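PDB 7D2W: PRESAN domain-containing protein, which is of unknown function but, as a PHIST-type malaria-parasite protein with a four-helix bundle, probably acts by binding other proteins. Local coordinates for residues Pro63-Thr66 with Tyr67-Ile71; Asn70-Asn73 with His74-Gly77; Tyr140-Leu143 with Asn144-Ala147. All coordinates share one frame; numbering follows the deposited sequence. Where two conformers were deposited one is given.

Interaction 1 (Pro63-Thr66 with Tyr67-Ile71)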
ATOM      1  N   PRO A  63      25.095   7.575  13.456  1.00 50.19           N
ATOM      2  CA  PRO A  63      26.290   7.880  12.657  1.00 47.22           C
ATOM      3  C   PRO A  63      26.416   9.375  12.432  1.00 43.18           C
ATOM      4  O   PRO A  63      25.509  10.134  12.804  1.00 40.25           O
ATOM      5  CB  PRO A  63      26.018   7.136  11.341  1.00 51.78           C
ATOM      6  CG  PRO A  63      24.539   7.168  11.218  1.00 50.05           C
ATOM      7  CD  PRO A  63      23.970   7.116  12.625  1.00 42.02           C
ATOM      8  N   PRO A  64      27.518   9.841  11.833  1.00 38.04           N
ATOM      9  CA  PRO A  64      27.655  11.278  11.563  1.00 41.48           C
ATOM     10  C   PRO A  64      26.579  11.763  10.608  1.00 45.85           C
ATOM     11  O   PRO A  64      26.008  10.988   9.838  1.00 32.35           O
ATOM     12  CB  PRO A  64      29.042  11.399  10.928  1.00 38.97           C
ATOM     13  CG  PRO A  64      29.790  10.210  11.412  1.00 45.87           C
ATOM     14  CD  PRO A  64      28.770   9.110  11.557  1.00 35.03           C
ATOM     15  N   ARG A  65      26.329  13.078  10.654  1.00 39.06           N
ATOM     16  CA  ARG A  65      25.208  13.657   9.915  1.00 39.54           C
ATOM     17  C   ARG A  65      25.367  13.468   8.407  1.00 36.92           C
ATOM     18  O   ARG A  65      24.386  13.167   7.711  1.00 40.92           O
ATOM     19  CB  ARG A  65      25.066  15.143  10.262  1.00 50.43           C
ATOM     20  CG  ARG A  65      24.450  15.976   9.147  1.00 53.42           C
ATOM     21  CD  ARG A  65      24.400  17.443   9.505  1.00 62.66           C
ATOM     22  NE  ARG A  65      23.352  17.701  10.481  1.00 64.56           N
ATOM     23  CZ  ARG A  65      22.231  18.356  10.215  1.00 56.73           C
ATOM     24  NH1 ARG A  65      22.010  18.838   9.000  1.00 57.72           N
ATOM     25  NH2 ARG A  65      21.334  18.530  11.170  1.00 61.37           N
ATOM     26  N   THR A  66      26.594  13.635   7.885  1.00 34.54           N
ATOM     27  CA  THR A  66      26.861  13.348   6.473  1.00 38.82           C
ATOM     28  C   THR A  66      26.392  11.951   6.098  1.00 33.08           C
ATOM     29  O   THR A  66      25.806  11.739   5.029  1.00 36.68           O
ATOM     30  CB  THR A  66      28.357  13.478   6.173  1.00 42.01           C
ATOM     31  OG1 THR A  66      28.757  14.845   6.273  1.00 42.33           O
ATOM     32  CG2 THR A  66      28.671  12.951   4.771  1.00 40.12           C
ATOM     33  N   TYR A  67      26.653  10.982   6.967  1.00 38.38           N
ATOM     34  CA  TYR A  67      26.191   9.621   6.729  1.00 34.88           C
ATOM     35  C   TYR A  67      24.675   9.586   6.681  1.00 30.01           C
ATOM     36  O   TYR A  67      24.076   9.028   5.754  1.00 29.79           O
ATOM     37  CB  TYR A  67      26.734   8.711   7.834  1.00 39.99           C
ATOM     38  CG  TYR A  67      26.728   7.219   7.560  1.00 35.09           C
ATOM     39  CD1 TYR A  67      25.836   6.646   6.662  1.00 42.05           C
ATOM     40  CD2 TYR A  67      27.594   6.382   8.241  1.00 32.08           C
ATOM     41  CE1 TYR A  67      25.824   5.283   6.444  1.00 36.81           C
ATOM     42  CE2 TYR A  67      27.593   5.022   8.035  1.00 31.93           C
ATOM     43  CZ  TYR A  67      26.704   4.472   7.139  1.00 33.53           C
ATOM     44  OH  TYR A  67      26.692   3.109   6.937  1.00 37.11           O
ATOM     45  N   LEU A  68      24.033  10.205   7.674  1.00 33.61           N
ATOM     46  CA  LEU A  68      22.576  10.242   7.706  1.00 33.78           C
ATOM     47  C   LEU A  68      21.998  10.908   6.460  1.00 38.18           C
ATOM     48  O   LEU A  68      20.964  10.464   5.939  1.00 28.47           O
ATOM     49  CB  LEU A  68      22.117  10.964   8.973  1.00 28.97           C
ATOM     50  CG  LEU A  68      22.335  10.102  10.220  1.00 36.50           C
ATOM     51  CD1 LEU A  68      21.924  10.855  11.475  1.00 42.94           C
ATOM     52  CD2 LEU A  68      21.568   8.782  10.105  1.00 31.94           C
ATOM     53  N   LEU A  69      22.649  11.967   5.958  1.00 33.89           N
ATOM     54  CA  LEU A  69      22.129  12.628   4.762  1.00 34.15           C
ATOM     55  C   LEU A  69      22.287  11.744   3.534  1.00 28.99           C
ATOM     56  O   LEU A  69      21.432  11.748   2.643  1.00 27.46           O
ATOM     57  CB  LEU A  69      22.830  13.973   4.547  1.00 35.99           C
ATOM     58  CG  LEU A  69      22.616  14.977   5.690  1.00 37.59           C
ATOM     59  CD1 LEU A  69      23.557  16.176   5.623  1.00 43.17           C
ATOM     60  CD2 LEU A  69      21.165  15.420   5.703  1.00 37.18           C
ATOM     61  N   ASN A  70      23.382  10.990   3.471  1.00 28.95           N
ATOM     62  CA  ASN A  70      23.597  10.019   2.406  1.00 31.95           C
ATOM     63  C   ASN A  70      22.486   8.965   2.394  1.00 34.75           C
ATOM     64  O   ASN A  70      21.938   8.651   1.337  1.00 28.08           O
ATOM     65  CB  ASN A  70      24.968   9.365   2.603  1.00 32.69           C
ATOM     66  CG  ASN A  70      25.372   8.469   1.454  1.00 35.54           C
ATOM     67  OD1 ASN A  70      24.951   7.314   1.373  1.00 38.23           O
ATOM     68  ND2 ASN A  70      26.221   8.986   0.570  1.00 36.94           N
ATOM     69  N   ILE A  71      22.157   8.436   3.569  0.52 26.39           N
ATOM     70  CA  ILE A  71      21.058   7.473   3.675  0.52 25.34           C
ATOM     71  C   ILE A  71      19.753   8.080   3.163  0.52 27.22           C
ATOM     72  O   ILE A  71      19.004   7.435   2.418  0.52 27.12           O
ATOM     73  CB  ILE A  71      20.925   6.994   5.134  0.52 28.30           C
ATOM     74  CG1 ILE A  71      22.048   6.012   5.477  0.52 32.77           C
ATOM     75  CG2 ILE A  71      19.563   6.376   5.389  0.52 26.66           C
ATOM     76  CD1 ILE A  71      22.362   5.962   6.954  0.52 28.77           C
TER

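Interaction 2 (Asn70-Asn73 with His74-Gly77)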
ATOM      1  N   ASN A  70      23.382  10.990   3.471  1.00 28.95           N
ATOM      2  CA  ASN A  70      23.597  10.019   2.406  1.00 31.95           C
ATOM      3  C   ASN A  70      22.486   8.965   2.394  1.00 34.75           C
ATOM      4  O   ASN A  70      21.938   8.651   1.337  1.00 28.08           O
ATOM      5  CB  ASN A  70      24.968   9.365   2.603  1.00 32.69           C
ATOM      6  CG  ASN A  70      25.372   8.469   1.454  1.00 35.54           C
ATOM      7  OD1 ASN A  70      24.951   7.314   1.373  1.00 38.23           O
ATOM      8  ND2 ASN A  70      26.221   8.986   0.570  1.00 36.94           N
ATOM      9  N   ILE A  71      22.157   8.436   3.569  0.52 26.39           N
ATOM     10  CA  ILE A  71      21.058   7.473   3.675  0.52 25.34           C
ATOM     11  C   ILE A  71      19.753   8.080   3.163  0.52 27.22           C
ATOM     12  O   ILE A  71      19.004   7.435   2.418  0.52 27.12           O
ATOM     13  CB  ILE A  71      20.925   6.994   5.134  0.52 28.30           C
ATOM     14  CG1 ILE A  71      22.048   6.012   5.477  0.52 32.77           C
ATOM     15  CG2 ILE A  71      19.563   6.376   5.389  0.52 26.66           C
ATOM     16  CD1 ILE A  71      22.362   5.962   6.954  0.52 28.77           C
ATOM     17  N   TRP A  72      19.463   9.330   3.542  1.00 26.42           N
ATOM     18  CA  TRP A  72      18.239   9.977   3.069  1.00 25.50           C
ATOM     19  C   TRP A  72      18.214  10.129   1.542  1.00 28.16           C
ATOM     20  O   TRP A  72      17.155  10.003   0.917  1.00 30.30           O
ATOM     21  CB  TRP A  72      18.084  11.337   3.752  1.00 28.16           C
ATOM     22  CG  TRP A  72      16.740  11.986   3.569  1.00 30.31           C
ATOM     23  CD1 TRP A  72      16.474  13.136   2.875  1.00 25.95           C
ATOM     24  CD2 TRP A  72      15.480  11.535   4.092  1.00 25.85           C
ATOM     25  NE1 TRP A  72      15.130  13.423   2.939  1.00 26.54           N
ATOM     26  CE2 TRP A  72      14.501  12.462   3.679  1.00 24.47           C
ATOM     27  CE3 TRP A  72      15.088  10.442   4.877  1.00 22.31           C
ATOM     28  CZ2 TRP A  72      13.155  12.330   4.013  1.00 26.59           C
ATOM     29  CZ3 TRP A  72      13.741  10.312   5.211  1.00 26.74           C
ATOM     30  CH2 TRP A  72      12.798  11.261   4.788  1.00 23.68           C
ATOM     31  N   ASN A  73      19.363  10.408   0.922  1.00 28.09           N
ATOM     32  CA  ASN A  73      19.394  10.466  -0.537  1.00 30.86           C
ATOM     33  C   ASN A  73      19.066   9.107  -1.149  1.00 30.17           C
ATOM     34  O   ASN A  73      18.368   9.034  -2.164  1.00 29.69           O
ATOM     35  CB  ASN A  73      20.760  10.961  -1.025  1.00 32.49           C
ATOM     36  CG  ASN A  73      20.986  12.424  -0.710  1.00 51.65           C
ATOM     37  OD1 ASN A  73      20.031  13.179  -0.509  1.00 60.27           O
ATOM     38  ND2 ASN A  73      22.251  12.838  -0.670  1.00 63.81           N
ATOM     39  N   HIS A  74      19.562   8.017  -0.554  1.00 25.97           N
ATOM     40  CA  HIS A  74      19.170   6.691  -1.027  1.00 23.94           C
ATOM     41  C   HIS A  74      17.671   6.453  -0.817  1.00 26.30           C
ATOM     42  O   HIS A  74      17.018   5.810  -1.646  1.00 28.26           O
ATOM     43  CB  HIS A  74      19.982   5.601  -0.318  1.00 27.69           C
ATOM     44  CG  HIS A  74      21.428   5.550  -0.721  1.00 28.87           C
ATOM     45  ND1 HIS A  74      21.847   5.180  -1.985  1.00 33.15           N
ATOM     46  CD2 HIS A  74      22.552   5.829  -0.017  1.00 29.31           C
ATOM     47  CE1 HIS A  74      23.168   5.241  -2.041  1.00 35.72           C
ATOM     48  NE2 HIS A  74      23.621   5.638  -0.863  1.00 29.01           N
ATOM     49  N   LYS A  75      17.116   6.939   0.295  1.00 27.54           N
ATOM     50  CA  LYS A  75      15.667   6.860   0.496  1.00 26.37           C
ATOM     51  C   LYS A  75      14.925   7.589  -0.620  1.00 24.56           C
ATOM     52  O   LYS A  75      13.965   7.061  -1.196  1.00 24.79           O
ATOM     53  CB  LYS A  75      15.292   7.438   1.866  1.00 24.34           C
ATOM     54  CG  LYS A  75      13.769   7.522   2.111  1.00 22.81           C
ATOM     55  CD  LYS A  75      13.225   8.911   1.782  1.00 26.70           C
ATOM     56  CE  LYS A  75      11.721   9.027   2.082  1.00 26.64           C
ATOM     57  NZ  LYS A  75      11.225  10.341   1.573  1.00 27.47           N
ATOM     58  N   ASN A  76      15.360   8.810  -0.937  1.00 24.97           N
ATOM     59  CA  ASN A  76      14.740   9.572  -2.018  1.00 29.64           C
ATOM     60  C   ASN A  76      14.800   8.814  -3.338  1.00 26.86           C
ATOM     61  O   ASN A  76      13.809   8.763  -4.069  1.00 32.17           O
ATOM     62  CB  ASN A  76      15.412  10.942  -2.173  1.00 30.16           C
ATOM     63  CG  ASN A  76      14.940  11.955  -1.140  1.00 36.78           C
ATOM     64  OD1 ASN A  76      13.824  11.871  -0.621  1.00 34.29           O
ATOM     65  ND2 ASN A  76      15.787  12.930  -0.849  1.00 37.73           N
ATOM     66  N   GLY A  77      15.944   8.196  -3.645  1.00 31.80           N
ATOM     67  CA  GLY A  77      16.054   7.432  -4.881  1.00 32.54           C
ATOM     68  C   GLY A  77      15.090   6.259  -4.937  1.00 33.91           C
ATOM     69  O   GLY A  77      14.545   5.936  -5.996  1.00 27.28           O
TER
HETATM   70  O   HOH W   1      18.056  13.438  -2.624  1.00 46.26           O

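Interaction 3 (Tyr140-Leu143 with Asn144-Ala147)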
ATOM      1  N   TYR A 140      14.892  16.528   8.907  1.00 32.83           N
ATOM      2  CA  TYR A 140      15.844  17.487   9.458  1.00 34.67           C
ATOM      3  C   TYR A 140      15.506  17.845  10.901  1.00 40.17           C
ATOM      4  O   TYR A 140      16.405  18.044  11.726  1.00 38.26           O
ATOM      5  CB  TYR A 140      15.898  18.731   8.572  1.00 33.87           C
ATOM      6  CG  TYR A 140      16.884  18.589   7.442  1.00 39.23           C
ATOM      7  CD1 TYR A 140      18.230  18.884   7.628  1.00 50.06           C
ATOM      8  CD2 TYR A 140      16.474  18.157   6.192  1.00 40.33           C
ATOM      9  CE1 TYR A 140      19.140  18.752   6.591  1.00 57.52           C
ATOM     10  CE2 TYR A 140      17.373  18.017   5.150  1.00 43.08           C
ATOM     11  CZ  TYR A 140      18.700  18.316   5.352  1.00 58.24           C
ATOM     12  OH  TYR A 140      19.589  18.180   4.312  1.00 58.48           O
ATOM     13  N   ASN A 141      14.217  17.917  11.233  1.00 37.41           N
ATOM     14  CA  ASN A 141      13.845  18.191  12.616  1.00 39.15           C
ATOM     15  C   ASN A 141      14.281  17.058  13.539  1.00 37.61           C
ATOM     16  O   ASN A 141      14.776  17.305  14.643  1.00 35.78           O
ATOM     17  CB  ASN A 141      12.341  18.448  12.710  1.00 49.65           C
ATOM     18  CG  ASN A 141      11.935  19.753  12.034  1.00 65.50           C
ATOM     19  OD1 ASN A 141      12.763  20.427  11.419  1.00 72.08           O
ATOM     20  ND2 ASN A 141      10.660  20.112  12.144  1.00 68.90           N
ATOM     21  N   LEU A 142      14.123  15.810  13.098  1.00 33.49           N
ATOM     22  CA  LEU A 142      14.619  14.675  13.867  1.00 37.05           C
ATOM     23  C   LEU A 142      16.119  14.772  14.086  1.00 42.60           C
ATOM     24  O   LEU A 142      16.612  14.560  15.198  1.00 49.21           O
ATOM     25  CB  LEU A 142      14.283  13.380  13.142  1.00 40.31           C
ATOM     26  CG  LEU A 142      13.851  12.189  13.980  1.00 47.61           C
ATOM     27  CD1 LEU A 142      12.765  12.591  14.954  1.00 40.00           C
ATOM     28  CD2 LEU A 142      13.339  11.131  13.040  1.00 44.54           C
ATOM     29  N   LEU A 143      16.863  15.076  13.024  1.00 36.99           N
ATOM     30  CA  LEU A 143      18.309  15.215  13.151  1.00 41.88           C
ATOM     31  C   LEU A 143      18.666  16.297  14.161  1.00 50.95           C
ATOM     32  O   LEU A 143      19.494  16.086  15.055  1.00 50.43           O
ATOM     33  CB  LEU A 143      18.929  15.538  11.791  1.00 41.64           C
ATOM     34  CG  LEU A 143      18.862  14.468  10.698  1.00 47.24           C
ATOM     35  CD1 LEU A 143      19.860  14.779   9.605  1.00 45.57           C
ATOM     36  CD2 LEU A 143      19.081  13.069  11.260  1.00 54.23           C
ATOM     37  N   ASN A 144      18.040  17.466  14.033  1.00 46.82           N
ATOM     38  CA  ASN A 144      18.449  18.606  14.843  1.00 48.82           C
ATOM     39  C   ASN A 144      18.143  18.388  16.319  1.00 57.37           C
ATOM     40  O   ASN A 144      18.858  18.910  17.178  1.00 72.95           O
ATOM     41  CB  ASN A 144      17.788  19.882  14.314  1.00 48.83           C
ATOM     42  CG  ASN A 144      18.289  20.264  12.922  1.00 56.49           C
ATOM     43  OD1 ASN A 144      19.375  19.855  12.511  1.00 59.39           O
ATOM     44  ND2 ASN A 144      17.496  21.048  12.195  1.00 53.99           N
ATOM     45  N   LYS A 145      17.116  17.601  16.638  1.00 52.08           N
ATOM     46  CA  LYS A 145      16.801  17.316  18.032  1.00 57.28           C
ATOM     47  C   LYS A 145      17.571  16.117  18.572  1.00 58.05           C
ATOM     48  O   LYS A 145      17.261  15.654  19.679  1.00 60.21           O
ATOM     49  CB  LYS A 145      15.304  17.083  18.222  1.00 61.88           C
ATOM     50  CG  LYS A 145      14.802  15.681  17.822  1.00 66.89           C
ATOM     51  CD  LYS A 145      13.409  15.411  18.395  1.00 70.82           C
ATOM     52  CE  LYS A 145      13.030  13.937  18.270  1.00 74.49           C
ATOM     53  NZ  LYS A 145      11.554  13.736  18.207  1.00 72.74           N
ATOM     54  N   LYS A 146      18.560  15.623  17.818  1.00 52.85           N
ATOM     55  CA  LYS A 146      19.440  14.528  18.225  1.00 53.08           C
ATOM     56  C   LYS A 146      18.646  13.313  18.711  1.00 49.63           C
ATOM     57  O   LYS A 146      18.787  12.856  19.840  1.00 49.43           O
ATOM     58  CB  LYS A 146      20.434  15.016  19.285  1.00 54.26           C
ATOM     59  CG  LYS A 146      21.079  16.355  18.969  1.00 61.15           C
ATOM     60  CD  LYS A 146      21.964  16.298  17.710  1.00 74.05           C
ATOM     61  CE  LYS A 146      22.984  15.153  17.734  1.00 72.67           C
ATOM     62  NZ  LYS A 146      24.336  15.626  18.171  1.00 72.78           N
ATOM     63  N   ALA A 147      17.833  12.762  17.809  1.00 44.01           N
ATOM     64  CA  ALA A 147      17.019  11.614  18.176  1.00 43.62           C
ATOM     65  C   ALA A 147      17.864  10.344  18.187  1.00 41.93           C
ATOM     66  O   ALA A 147      18.847  10.240  17.448  1.00 37.86           O
ATOM     67  CB  ALA A 147      15.852  11.450  17.203  1.00 45.78           C
TER

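Interaction 1 (Pro63-Thr66 with Tyr67-Ile71)
Pro63 packs on Tyr67 and Leu68 where the chain turns into helix 65-93. The Pro63 ring crosses the Leu68 side chain at about a right angle, its CG 3.6 Å from Leu68 CD2. Pro63 lies one position before the N-cap residue Pro64 and Leu68 four after it, the spacing of a hydrophobic staple. Pro63 CB also comes within 3.6 Å of Tyr67 CD2, approaching the ring obliquely, because Tyr67 carries CG opposite its backbone N (chi1 -162°) and the ring swings back over the helix start. Pro64 CD lies at the edge of the same ring, near its plane. Beside these, Arg65, the first helical residue, lays its CG 3.6 Å from CD1 of Leu69, one turn ahead, and the two side chains cross obliquely; beyond CG the arginine chain bends at chi3, and the guanidinium makes a weak hydrogen bond to Asn144 on helix 117-144.

The backbone bonds begin with Leu68 N to Pro64 O, 3.0 Å long. Leu69 N to Arg65 O (2.7 Å) and Asn70 N to Thr66 O (3.0 Å) continue the ladder.

Pro64, at the N-cap, has no side-chain acceptor for the N-H groups of the first turn. The side-chain part of this helix start is therefore apolar, made by Pro63 packing on Leu68 and Tyr67.

Interaction 2 (Asn70-Asn73 with His74-Gly77)
Trp72 and Lys75 lie side by side and point the same way on helix 65-93 of the four-helix bundle, one turn apart. Lys75 leaves the helix with CG opposite its backbone N, then bends at chi2, and this bend lays its methylenes over one face of the indole. Lys75 CD stands almost directly above the six-membered ring of Trp72, 3.8 Å from its centroid and 11° off the normal, a CH-pi contact. Lys75 CE follows at 3.7 Å from Trp72 CH2. Both polar ends are held by helix 117-144: Lys75 NZ hydrogen-bonds Gln135 OE1, and Trp72 NE1 hydrogen-bonds Thr136 OG1. The two buried residues thus pair their apolar parts with each other and pass their polar atoms to the neighbouring helix.

Asn76 turns its amide plane 69° from the Trp72 ring. Asn76 OD1 lies 4.0 Å above the ring plane on the face that Lys75 covers, toward the rim, while Asn76 ND2 comes obliquely to 3.8 Å from Trp72 CD1.

On a more solvent-exposed part of the helix, the Asn70 amide meets the edge of the His74 imidazole. Asn70 OD1 lies near the ring plane, 3.1 Å from both CD2 and NE2 of His74, while the two planar groups are 59° apart.

Four i to i+4 backbone bonds, from His74 N to Asn70 O through Gly77 N to Asn73 O, keep these pairs in step. Between Asn73 and Asn76, one water donates to Asn73 OD1 and accepts from Asn76 ND2, each at 2.9 Å.

Interaction 3 (Tyr140-Leu143 with Asn144-Ala147)
Leu142 meets both Lys145 and Ala147 as helix 117-144 runs out. Leu142 CG is 3.9 Å from the methyl CB of Ala147, which is folded back toward the helix. Leu142 CD1 lies 3.6 Å from Lys145 CE, the two side chains running alongside each other. Lys145 reaches this place with CG wedged between its backbone N and carbonyl carbon (chi1 79°) and an extended chain beyond, which brings CE against the leucine methyl while CG stays beside Leu142 O, and NZ makes a long, weak ion pair with Glu151. Asn144 CG lies 3.1 Å from Tyr140 O, the amide folded back against that carbonyl.

Behind the side chains, the backbone sets their positions. Asn144 N to Tyr140 O (2.9 Å) and Lys145 N to Asn141 O (3.1 Å) are the last regular i to i+4 bonds. Lys146 then takes a left-handed conformation (phi 51°, psi 61°), which reverses the chain. Its N donates to Leu143 O at 3.0 Å from well above the carbonyl plane, and Ala147 N reaches Leu142 O in a weak bond of 3.4 Å.

Farther out, Leu142 also touches Phe155 and Ala147 touches Ile152, both on helix 149-181, while Leu143 packs on Leu68.

The two bonds are nested, the weak 6→1 bond from Ala147 outside the 5→2 bond from Lys146, which is of normal length but off the carbonyl plane. With left-handed Lys146 at C' and the apolar contact of Leu142 (C3) with Ala147 (C''), they make a Schellman motif, here ending one bundle helix just before the next begins.

From the N terminus, interaction 1 comes first, where the loop after helix 49-58 enters helix 65-93. Interaction 2 continues along the same helix, sharing Asn70 and Ile71, the centres of the two contacts about 10 Å apart. Interaction 3 comes much later, at the far end of helix 117-144, before helix 149-181. Each contact is local, so none closes a long loop, and they neither nest nor cross. In space, however, the start of one helix meets the end of the other: interactions 1 and 3 touch, with Leu69 packing on Tyr140. Interaction 2 does not touch interaction 3, but its own polar ends tie it to the same helix 117-144.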